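Local coordinates for endoglucanase E-5 (Thermobifida fusca, PDB 2CKS), which hydrolyses internal beta-1,4-glucosidic linkages in cellulose, lichenin and cereal beta-D-glucans through its family 5 glycoside hydrolase catalytic domain, at residues 218-232 with 251-265. Numbering follows the deposited sequence. Where two conformers were deposited one is given.
Sequences LREASELFPVFVTEF and YIDLMAERKIGWTKW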
ATOM      1  N   LEU A 218     -12.520  -9.664   4.587  1.00  7.45           N
ATOM      2  CA  LEU A 218     -12.175  -8.286   4.909  1.00  8.24           C
ATOM      3  C   LEU A 218     -13.081  -7.733   6.017  1.00  8.68           C
ATOM      4  O   LEU A 218     -12.606  -7.088   6.948  1.00  9.06           O
ATOM      5  CB  LEU A 218     -12.250  -7.420   3.652  1.00  7.52           C
ATOM      6  CG  LEU A 218     -11.922  -5.939   3.820  1.00  7.40           C
ATOM      7  CD1 LEU A 218     -10.535  -5.749   4.417  1.00  6.91           C
ATOM      8  CD2 LEU A 218     -12.024  -5.264   2.475  1.00  7.85           C
ATOM      9  N   ARG A 219     -14.380  -7.998   5.911  0.60  9.56           N
ATOM     10  CA  ARG A 219     -15.335  -7.630   6.958  0.60 10.28           C
ATOM     11  C   ARG A 219     -14.956  -8.276   8.293  0.60  9.99           C
ATOM     12  O   ARG A 219     -14.907  -7.611   9.330  0.60  9.95           O
ATOM     13  CB  ARG A 219     -16.751  -8.074   6.569  0.60 10.91           C
ATOM     14  CG  ARG A 219     -17.732  -6.950   6.392  0.60 12.59           C
ATOM     15  CD  ARG A 219     -19.184  -7.393   6.237  0.60 13.42           C
ATOM     16  NE  ARG A 219     -19.666  -7.315   4.849  0.60 13.68           N
ATOM     17  CZ  ARG A 219     -19.812  -8.346   4.023  0.60 14.35           C
ATOM     18  NH1 ARG A 219     -19.524  -9.572   4.409  0.60 15.46           N
ATOM     19  NH2 ARG A 219     -20.258  -8.153   2.785  0.60 16.38           N
ATOM     20  N   GLU A 220     -14.673  -9.573   8.247  1.00  9.87           N
ATOM     21  CA  GLU A 220     -14.284 -10.333   9.429  1.00  9.84           C
ATOM     22  C   GLU A 220     -13.026  -9.757  10.087  1.00  9.41           C
ATOM     23  O   GLU A 220     -12.986  -9.553  11.291  1.00  9.26           O
ATOM     24  CB  GLU A 220     -14.052 -11.795   9.040  1.00  9.96           C
ATOM     25  CG  GLU A 220     -13.715 -12.708  10.200  1.00 12.29           C
ATOM     26  CD  GLU A 220     -13.397 -14.130   9.778  1.00 16.40           C
ATOM     27  OE1 GLU A 220     -13.385 -14.427   8.554  1.00 19.88           O
ATOM     28  OE2 GLU A 220     -13.158 -14.959  10.686  1.00 19.82           O
ATOM     29  N   ALA A 221     -12.016  -9.464   9.279  1.00  8.35           N
ATOM     30  CA  ALA A 221     -10.746  -8.977   9.796  1.00  8.24           C
ATOM     31  C   ALA A 221     -10.932  -7.639  10.488  1.00  8.38           C
ATOM     32  O   ALA A 221     -10.326  -7.386  11.528  1.00  8.64           O
ATOM     33  CB  ALA A 221      -9.748  -8.840   8.657  1.00  7.56           C
ATOM     34  N   SER A 222     -11.778  -6.791   9.911  1.00  8.92           N
ATOM     35  CA  SER A 222     -11.947  -5.433  10.412  1.00 10.25           C
ATOM     36  C   SER A 222     -12.610  -5.412  11.798  1.00 10.07           C
ATOM     37  O   SER A 222     -12.499  -4.421  12.513  1.00 10.96           O
ATOM     38  CB  SER A 222     -12.718  -4.576   9.405  1.00 10.36           C
ATOM     39  OG  SER A 222     -14.083  -4.933   9.365  1.00 14.44           O
ATOM     40  N   GLU A 223     -13.282  -6.504  12.180  1.00 10.57           N
ATOM     41  CA  GLU A 223     -13.776  -6.667  13.560  1.00 10.17           C
ATOM     42  C   GLU A 223     -12.657  -6.890  14.582  1.00 10.31           C
ATOM     43  O   GLU A 223     -12.835  -6.595  15.759  1.00 10.69           O
ATOM     44  CB  GLU A 223     -14.716  -7.871  13.693  1.00 10.46           C
ATOM     45  CG  GLU A 223     -15.925  -7.875  12.788  1.00 11.22           C
ATOM     46  CD  GLU A 223     -16.912  -6.766  13.092  1.00 13.68           C
ATOM     47  OE1 GLU A 223     -17.041  -6.331  14.266  1.00 14.72           O
ATOM     48  OE2 GLU A 223     -17.584  -6.334  12.137  1.00 15.20           O
ATOM     49  N   LEU A 224     -11.528  -7.443  14.132  1.00  9.83           N
ATOM     50  CA  LEU A 224     -10.499  -8.006  15.020  1.00  9.98           C
ATOM     51  C   LEU A 224      -9.230  -7.161  15.153  1.00  9.44           C
ATOM     52  O   LEU A 224      -8.572  -7.196  16.184  1.00  9.60           O
ATOM     53  CB  LEU A 224     -10.093  -9.398  14.522  1.00 10.17           C
ATOM     54  CG  LEU A 224     -11.228 -10.392  14.228  1.00 11.42           C
ATOM     55  CD1 LEU A 224     -10.753 -11.569  13.412  1.00 12.22           C
ATOM     56  CD2 LEU A 224     -11.850 -10.861  15.521  1.00 12.56           C
ATOM     57  N   PHE A 225      -8.872  -6.450  14.093  1.00  8.45           N
ATOM     58  CA  PHE A 225      -7.613  -5.701  14.056  1.00  7.84           C
ATOM     59  C   PHE A 225      -7.659  -4.684  12.918  1.00  7.17           C
ATOM     60  O   PHE A 225      -8.540  -4.771  12.065  1.00  6.96           O
ATOM     61  CB  PHE A 225      -6.411  -6.639  13.894  1.00  7.74           C
ATOM     62  CG  PHE A 225      -6.589  -7.698  12.840  1.00  7.91           C
ATOM     63  CD1 PHE A 225      -6.443  -7.401  11.494  1.00  7.80           C
ATOM     64  CD2 PHE A 225      -6.877  -9.015  13.204  1.00  7.21           C
ATOM     65  CE1 PHE A 225      -6.597  -8.385  10.525  1.00  6.55           C
ATOM     66  CE2 PHE A 225      -7.043  -9.996  12.242  1.00  7.40           C
ATOM     67  CZ  PHE A 225      -6.889  -9.686  10.900  1.00  7.05           C
ATOM     68  N   PRO A 226      -6.747  -3.712  12.900  1.00  7.29           N
ATOM     69  CA  PRO A 226      -6.752  -2.709  11.830  1.00  7.10           C
ATOM     70  C   PRO A 226      -6.252  -3.289  10.526  1.00  7.07           C
ATOM     71  O   PRO A 226      -5.252  -4.004  10.521  1.00  7.12           O
ATOM     72  CB  PRO A 226      -5.795  -1.627  12.352  1.00  7.32           C
ATOM     73  CG  PRO A 226      -5.566  -1.967  13.794  1.00  7.52           C
ATOM     74  CD  PRO A 226      -5.663  -3.457  13.864  1.00  7.66           C
ATOM     75  N   VAL A 227      -6.974  -3.007   9.452  1.00  7.12           N
ATOM     76  CA  VAL A 227      -6.627  -3.469   8.117  1.00  6.80           C
ATOM     77  C   VAL A 227      -6.396  -2.253   7.218  1.00  6.43           C
ATOM     78  O   VAL A 227      -7.123  -1.264   7.304  1.00  6.03           O
ATOM     79  CB  VAL A 227      -7.749  -4.342   7.514  1.00  7.48           C
ATOM     80  CG1 VAL A 227      -7.448  -4.686   6.068  1.00  8.04           C
ATOM     81  CG2 VAL A 227      -7.938  -5.601   8.326  1.00  8.57           C
ATOM     82  N   PHE A 228      -5.373  -2.323   6.376  1.00  5.06           N
ATOM     83  CA  PHE A 228      -5.199  -1.360   5.300  1.00  5.20           C
ATOM     84  C   PHE A 228      -5.105  -2.121   3.989  1.00  5.04           C
ATOM     85  O   PHE A 228      -4.332  -3.068   3.862  1.00  5.32           O
ATOM     86  CB  PHE A 228      -3.943  -0.509   5.503  1.00  4.97           C
ATOM     87  CG  PHE A 228      -3.960   0.760   4.696  1.00  5.04           C
ATOM     88  CD1 PHE A 228      -4.255   1.983   5.297  1.00  6.05           C
ATOM     89  CD2 PHE A 228      -3.715   0.734   3.332  1.00  5.19           C
ATOM     90  CE1 PHE A 228      -4.309   3.147   4.537  1.00  5.79           C
ATOM     91  CE2 PHE A 228      -3.769   1.907   2.572  1.00  4.41           C
ATOM     92  CZ  PHE A 228      -4.061   3.105   3.184  1.00  6.33           C
ATOM     93  N   VAL A 229      -5.893  -1.705   3.007  1.00  4.55           N
ATOM     94  CA  VAL A 229      -5.853  -2.340   1.708  1.00  4.57           C
ATOM     95  C   VAL A 229      -4.758  -1.654   0.879  1.00  4.84           C
ATOM     96  O   VAL A 229      -5.011  -0.697   0.165  1.00  4.89           O
ATOM     97  CB  VAL A 229      -7.240  -2.326   1.037  1.00  4.76           C
ATOM     98  CG1 VAL A 229      -7.160  -2.812  -0.399  1.00  4.91           C
ATOM     99  CG2 VAL A 229      -8.197  -3.203   1.849  1.00  5.31           C
ATOM    100  N   THR A 230      -3.527  -2.144   1.000  1.00  4.92           N
ATOM    101  CA  THR A 230      -2.389  -1.482   0.353  1.00  5.53           C
ATOM    102  C   THR A 230      -2.308  -1.742  -1.149  1.00  5.53           C
ATOM    103  O   THR A 230      -1.554  -1.078  -1.847  1.00  5.50           O
ATOM    104  CB  THR A 230      -1.055  -1.864   1.014  1.00  5.47           C
ATOM    105  OG1 THR A 230      -0.935  -3.283   1.092  1.00  7.09           O
ATOM    106  CG2 THR A 230      -0.988  -1.402   2.454  1.00  6.56           C
ATOM    107  N   GLU A 231      -3.095  -2.687  -1.650  1.00  5.74           N
ATOM    108  CA  GLU A 231      -3.106  -2.963  -3.076  1.00  6.08           C
ATOM    109  C   GLU A 231      -4.424  -3.603  -3.462  1.00  5.91           C
ATOM    110  O   GLU A 231      -4.794  -4.630  -2.913  1.00  6.80           O
ATOM    111  CB  GLU A 231      -1.954  -3.896  -3.417  1.00  6.52           C
ATOM    112  CG  GLU A 231      -1.626  -3.963  -4.886  1.00  8.21           C
ATOM    113  CD  GLU A 231      -0.484  -4.914  -5.151  1.00 10.31           C
ATOM    114  OE1 GLU A 231      -0.708  -5.920  -5.858  1.00 13.51           O
ATOM    115  OE2 GLU A 231       0.629  -4.652  -4.648  1.00  8.49           O
ATOM    116  N   PHE A 232      -5.137  -2.996  -4.404  1.00  5.71           N
ATOM    117  CA  PHE A 232      -6.301  -3.659  -4.988  1.00  5.59           C
ATOM    118  C   PHE A 232      -6.520  -3.247  -6.422  1.00  6.04           C
ATOM    119  O   PHE A 232      -6.026  -2.219  -6.877  1.00  6.01           O
ATOM    120  CB  PHE A 232      -7.583  -3.411  -4.179  1.00  5.38           C
ATOM    121  CG  PHE A 232      -8.232  -2.079  -4.452  1.00  5.64           C
ATOM    122  CD1 PHE A 232      -7.783  -0.942  -3.825  1.00  6.98           C
ATOM    123  CD2 PHE A 232      -9.299  -1.972  -5.332  1.00  6.15           C
ATOM    124  CE1 PHE A 232      -8.369   0.276  -4.056  1.00  6.73           C
ATOM    125  CE2 PHE A 232      -9.890  -0.729  -5.585  1.00  5.84           C
ATOM    126  CZ  PHE A 232      -9.415   0.397  -4.935  1.00  6.29           C
ATOM    127  N   TYR A 251     -16.774  -3.635  -2.420  1.00  9.20           N
ATOM    128  CA  TYR A 251     -15.580  -3.451  -1.599  1.00  8.37           C
ATOM    129  C   TYR A 251     -15.435  -1.988  -1.163  1.00  8.48           C
ATOM    130  O   TYR A 251     -15.121  -1.704  -0.009  1.00  8.13           O
ATOM    131  CB  TYR A 251     -14.328  -3.865  -2.370  1.00  7.79           C
ATOM    132  CG  TYR A 251     -14.063  -5.347  -2.459  1.00  7.42           C
ATOM    133  CD1 TYR A 251     -13.422  -6.023  -1.425  1.00  5.85           C
ATOM    134  CD2 TYR A 251     -14.407  -6.066  -3.595  1.00  8.52           C
ATOM    135  CE1 TYR A 251     -13.135  -7.370  -1.515  1.00  7.11           C
ATOM    136  CE2 TYR A 251     -14.129  -7.423  -3.693  1.00  8.99           C
ATOM    137  CZ  TYR A 251     -13.500  -8.070  -2.644  1.00  8.55           C
ATOM    138  OH  TYR A 251     -13.213  -9.410  -2.742  1.00  9.28           O
ATOM    139  N   ILE A 252     -15.658  -1.059  -2.087  1.00  8.39           N
ATOM    140  CA  ILE A 252     -15.529   0.365  -1.782  1.00  8.88           C
ATOM    141  C   ILE A 252     -16.519   0.780  -0.708  1.00  8.75           C
ATOM    142  O   ILE A 252     -16.172   1.524   0.200  1.00  8.68           O
ATOM    143  CB  ILE A 252     -15.711   1.227  -3.056  1.00  9.45           C
ATOM    144  CG1 ILE A 252     -14.499   1.056  -3.973  1.00 10.14           C
ATOM    145  CG2 ILE A 252     -15.939   2.698  -2.706  1.00 10.61           C
ATOM    146  CD1 ILE A 252     -13.277   1.841  -3.543  1.00 10.97           C
ATOM    147  N   ASP A 253     -17.746   0.289  -0.805  1.00  8.82           N
ATOM    148  CA  ASP A 253     -18.769   0.638   0.175  1.00  9.41           C
ATOM    149  C   ASP A 253     -18.445   0.045   1.546  1.00  9.33           C
ATOM    150  O   ASP A 253     -18.650   0.705   2.556  1.00 10.09           O
ATOM    151  CB  ASP A 253     -20.152   0.208  -0.307  1.00  9.95           C
ATOM    152  CG  ASP A 253     -20.620   1.018  -1.506  0.50 10.62           C
ATOM    153  OD1 ASP A 253     -21.571   0.581  -2.176  0.50 13.89           O
ATOM    154  OD2 ASP A 253     -20.089   2.098  -1.861  0.50 11.63           O
ATOM    155  N   LEU A 254     -17.916  -1.174   1.569  0.70  9.43           N
ATOM    156  CA  LEU A 254     -17.529  -1.809   2.822  0.70  9.29           C
ATOM    157  C   LEU A 254     -16.378  -1.037   3.458  0.70  8.70           C
ATOM    158  O   LEU A 254     -16.406  -0.733   4.647  0.70  8.47           O
ATOM    159  CB  LEU A 254     -17.127  -3.263   2.599  0.70  9.65           C
ATOM    160  CG  LEU A 254     -16.879  -4.109   3.855  0.70 11.26           C
ATOM    161  CD1 LEU A 254     -15.407  -4.108   4.253  0.70 11.98           C
ATOM    162  CD2 LEU A 254     -17.766  -3.673   5.034  0.70 11.92           C
ATOM    163  N   MET A 255     -15.383  -0.689   2.656  1.00  8.50           N
ATOM    164  CA  MET A 255     -14.231   0.026   3.175  1.00  7.98           C
ATOM    165  C   MET A 255     -14.626   1.409   3.706  1.00  8.02           C
ATOM    166  O   MET A 255     -14.115   1.839   4.722  1.00  7.29           O
ATOM    167  CB  MET A 255     -13.119   0.094   2.125  1.00  7.94           C
ATOM    168  CG  MET A 255     -12.520  -1.267   1.818  1.00  8.00           C
ATOM    169  SD  MET A 255     -11.059  -1.203   0.767  1.00  8.42           S
ATOM    170  CE  MET A 255     -11.736  -0.708  -0.803  1.00  9.88           C
ATOM    171  N   ALA A 256     -15.561   2.086   3.040  1.00  8.92           N
ATOM    172  CA  ALA A 256     -16.041   3.383   3.520  1.00  9.55           C
ATOM    173  C   ALA A 256     -16.779   3.253   4.866  1.00 10.14           C
ATOM    174  O   ALA A 256     -16.572   4.050   5.784  1.00 10.73           O
ATOM    175  CB  ALA A 256     -16.946   4.021   2.473  1.00  9.65           C
ATOM    176  N   GLU A 257     -17.623   2.233   4.974  1.00 10.60           N
ATOM    177  CA  GLU A 257     -18.383   1.941   6.194  1.00 11.40           C
ATOM    178  C   GLU A 257     -17.450   1.676   7.381  1.00 11.11           C
ATOM    179  O   GLU A 257     -17.691   2.149   8.486  1.00 12.22           O
ATOM    180  CB  GLU A 257     -19.305   0.750   5.917  1.00 11.97           C
ATOM    181  CG  GLU A 257     -20.030   0.116   7.093  1.00 13.98           C
ATOM    182  CD  GLU A 257     -20.668  -1.202   6.688  0.50 13.97           C
ATOM    183  OE1 GLU A 257     -21.711  -1.174   6.008  0.50 15.40           O
ATOM    184  OE2 GLU A 257     -20.118  -2.270   7.023  0.50 14.61           O
ATOM    185  N   ARG A 258     -16.359   0.956   7.131  1.00 10.82           N
ATOM    186  CA  ARG A 258     -15.442   0.521   8.180  1.00 10.59           C
ATOM    187  C   ARG A 258     -14.205   1.412   8.284  1.00 10.27           C
ATOM    188  O   ARG A 258     -13.311   1.150   9.097  1.00 10.18           O
ATOM    189  CB  ARG A 258     -15.015  -0.916   7.915  1.00 10.92           C
ATOM    190  CG  ARG A 258     -16.171  -1.902   7.827  1.00 12.32           C
ATOM    191  CD  ARG A 258     -16.841  -2.134   9.142  1.00 14.40           C
ATOM    192  NE  ARG A 258     -17.947  -3.074   9.019  1.00 15.76           N
ATOM    193  CZ  ARG A 258     -17.883  -4.359   9.336  1.00 17.68           C
ATOM    194  NH1 ARG A 258     -16.763  -4.895   9.817  1.00 18.98           N
ATOM    195  NH2 ARG A 258     -18.961  -5.118   9.197  1.00 18.28           N
ATOM    196  N   LYS A 259     -14.175   2.465   7.465  1.00  9.42           N
ATOM    197  CA  LYS A 259     -13.054   3.396   7.374  1.00  9.46           C
ATOM    198  C   LYS A 259     -11.714   2.681   7.158  1.00  8.35           C
ATOM    199  O   LYS A 259     -10.696   3.024   7.762  1.00  9.25           O
ATOM    200  CB  LYS A 259     -13.040   4.342   8.574  1.00  9.72           C
ATOM    201  CG  LYS A 259     -14.317   5.196   8.654  1.00 12.63           C
ATOM    202  CD  LYS A 259     -14.075   6.563   9.267  1.00 16.36           C
ATOM    203  CE  LYS A 259     -15.187   7.565   8.915  1.00 18.70           C
ATOM    204  NZ  LYS A 259     -14.895   8.345   7.667  1.00 21.28           N
ATOM    205  N   ILE A 260     -11.744   1.695   6.271  1.00  7.56           N
ATOM    206  CA  ILE A 260     -10.553   0.962   5.858  1.00  7.03           C
ATOM    207  C   ILE A 260      -9.880   1.711   4.709  1.00  6.29           C
ATOM    208  O   ILE A 260     -10.469   1.884   3.638  1.00  6.69           O
ATOM    209  CB  ILE A 260     -10.927  -0.447   5.406  1.00  7.44           C
ATOM    210  CG1 ILE A 260     -11.494  -1.253   6.588  1.00  7.78           C
ATOM    211  CG2 ILE A 260      -9.713  -1.163   4.811  1.00  7.20           C
ATOM    212  CD1 ILE A 260     -12.247  -2.499   6.164  1.00  9.59           C
ATOM    213  N   GLY A 261      -8.651   2.158   4.938  1.00  5.94           N
ATOM    214  CA  GLY A 261      -7.916   2.885   3.918  1.00  5.25           C
ATOM    215  C   GLY A 261      -7.496   1.977   2.778  1.00  4.58           C
ATOM    216  O   GLY A 261      -7.426   0.750   2.929  1.00  4.52           O
ATOM    217  N   TRP A 262      -7.234   2.582   1.625  1.00  4.30           N
ATOM    218  CA  TRP A 262      -6.793   1.843   0.458  1.00  4.39           C
ATOM    219  C   TRP A 262      -5.928   2.645  -0.499  1.00  4.66           C
ATOM    220  O   TRP A 262      -6.022   3.872  -0.578  1.00  4.25           O
ATOM    221  CB  TRP A 262      -7.987   1.272  -0.314  1.00  4.46           C
ATOM    222  CG  TRP A 262      -9.155   2.203  -0.675  1.00  4.26           C
ATOM    223  CD1 TRP A 262     -10.356   2.273  -0.033  1.00  5.15           C
ATOM    224  CD2 TRP A 262      -9.264   3.090  -1.807  1.00  5.56           C
ATOM    225  NE1 TRP A 262     -11.198   3.152  -0.674  1.00  5.29           N
ATOM    226  CE2 TRP A 262     -10.557   3.667  -1.768  1.00  4.84           C
ATOM    227  CE3 TRP A 262      -8.387   3.486  -2.829  1.00  5.27           C
ATOM    228  CZ2 TRP A 262     -10.994   4.603  -2.710  1.00  5.13           C
ATOM    229  CZ3 TRP A 262      -8.839   4.400  -3.781  1.00  4.94           C
ATOM    230  CH2 TRP A 262     -10.125   4.945  -3.710  1.00  5.36           C
ATOM    231  N   THR A 263      -5.085   1.912  -1.222  1.00  4.61           N
ATOM    232  CA  THR A 263      -4.308   2.446  -2.333  1.00  4.99           C
ATOM    233  C   THR A 263      -4.463   1.506  -3.517  1.00  5.10           C
ATOM    234  O   THR A 263      -4.072   0.339  -3.435  1.00  6.13           O
ATOM    235  CB  THR A 263      -2.801   2.614  -1.954  1.00  5.14           C
ATOM    236  OG1 THR A 263      -2.322   1.475  -1.221  1.00  5.77           O
ATOM    237  CG2 THR A 263      -2.601   3.789  -1.032  1.00  5.90           C
ATOM    238  N   LYS A 264      -5.016   2.009  -4.619  0.60  4.97           N
ATOM    239  CA  LYS A 264      -5.291   1.176  -5.779  0.60  5.17           C
ATOM    240  C   LYS A 264      -4.029   0.939  -6.606  0.60  4.66           C
ATOM    241  O   LYS A 264      -3.202   1.833  -6.778  0.60  4.52           O
ATOM    242  CB  LYS A 264      -6.368   1.804  -6.669  0.60  5.58           C
ATOM    243  CG  LYS A 264      -6.663   0.991  -7.925  0.60  7.06           C
ATOM    244  CD  LYS A 264      -7.836   1.502  -8.709  0.60  9.20           C
ATOM    245  CE  LYS A 264      -8.217   0.513  -9.786  0.60  9.66           C
ATOM    246  NZ  LYS A 264      -7.080   0.205 -10.702  0.60 10.24           N
ATOM    247  N   TRP A 265      -3.912  -0.277  -7.125  1.00  4.53           N
ATOM    248  CA  TRP A 265      -2.865  -0.651  -8.063  1.00  4.97           C
ATOM    249  C   TRP A 265      -3.391  -0.323  -9.460  1.00  4.96           C
ATOM    250  O   TRP A 265      -4.415  -0.876  -9.853  1.00  6.00           O
ATOM    251  CB  TRP A 265      -2.658  -2.158  -7.933  1.00  5.15           C
ATOM    252  CG  TRP A 265      -1.482  -2.746  -8.633  1.00  6.20           C
ATOM    253  CD1 TRP A 265      -1.515  -3.568  -9.714  1.00  7.80           C
ATOM    254  CD2 TRP A 265      -0.097  -2.637  -8.258  1.00  5.30           C
ATOM    255  NE1 TRP A 265      -0.241  -3.941 -10.066  1.00  8.51           N
ATOM    256  CE2 TRP A 265       0.646  -3.388  -9.187  1.00  8.58           C
ATOM    257  CE3 TRP A 265       0.591  -1.961  -7.243  1.00  5.69           C
ATOM    258  CZ2 TRP A 265       2.034  -3.493  -9.125  1.00  7.69           C
ATOM    259  CZ3 TRP A 265       1.970  -2.059  -7.187  1.00  7.21           C
ATOM    260  CH2 TRP A 265       2.674  -2.827  -8.123  1.00  8.38           C
TER
HETATM  261  O   HOH W   1      -7.345   1.807   7.497  1.00 12.21           O
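Val229 and Trp262 pair the last two parallel strands of the eight-stranded TIM barrel, while the helices preceding these strands pack side by side outside it. Backbone bonds join the strands: Val229 N to Gly261 O, Thr263 N to Val229 O, and Trp265 N to Phe232 O. Where Val227 O and Gly261 N stand too far apart to bond, a water bridges them. Thr263 OG1 donates to Thr230 O at 2.7 Å, from above the carbonyl plane. Inside the barrel, the Phe228 ring lies with one face against Gly261, whose CA is 4.0 Å from the ring centroid; an alanine in place of Phe228 would probably leave a gap over the Gly261 peptide. On the helix-facing side, the edge of Phe232 meets the face of Trp262 (planes at 85°), and Lys264 CG covers one Phe232 face. Val229 CG2 touches Met255 SD and Ile260 CG2; Leu218 slides past Leu254 and Ile260 and crosses Met255 at about a right angle. Near the C-terminal ends of the two helices, Arg258 NH1 forms a salt bridge with Glu223 OE2 and a weak, bent bond to Ser222 OG; a salt bridge within its own helix, NE to Glu257 OE2, completes the network. At the barrel mouth, Glu231, probably the catalytic nucleophile, binds zinc and Tyr206 OH through OE1, and Arg61 by an OE2 salt bridge. With CG anti to the backbone N (chi1 -164°), its carboxylate reaches over one face of the Trp265 indole, OE2 lying 3.7 Å from Trp265 CE3.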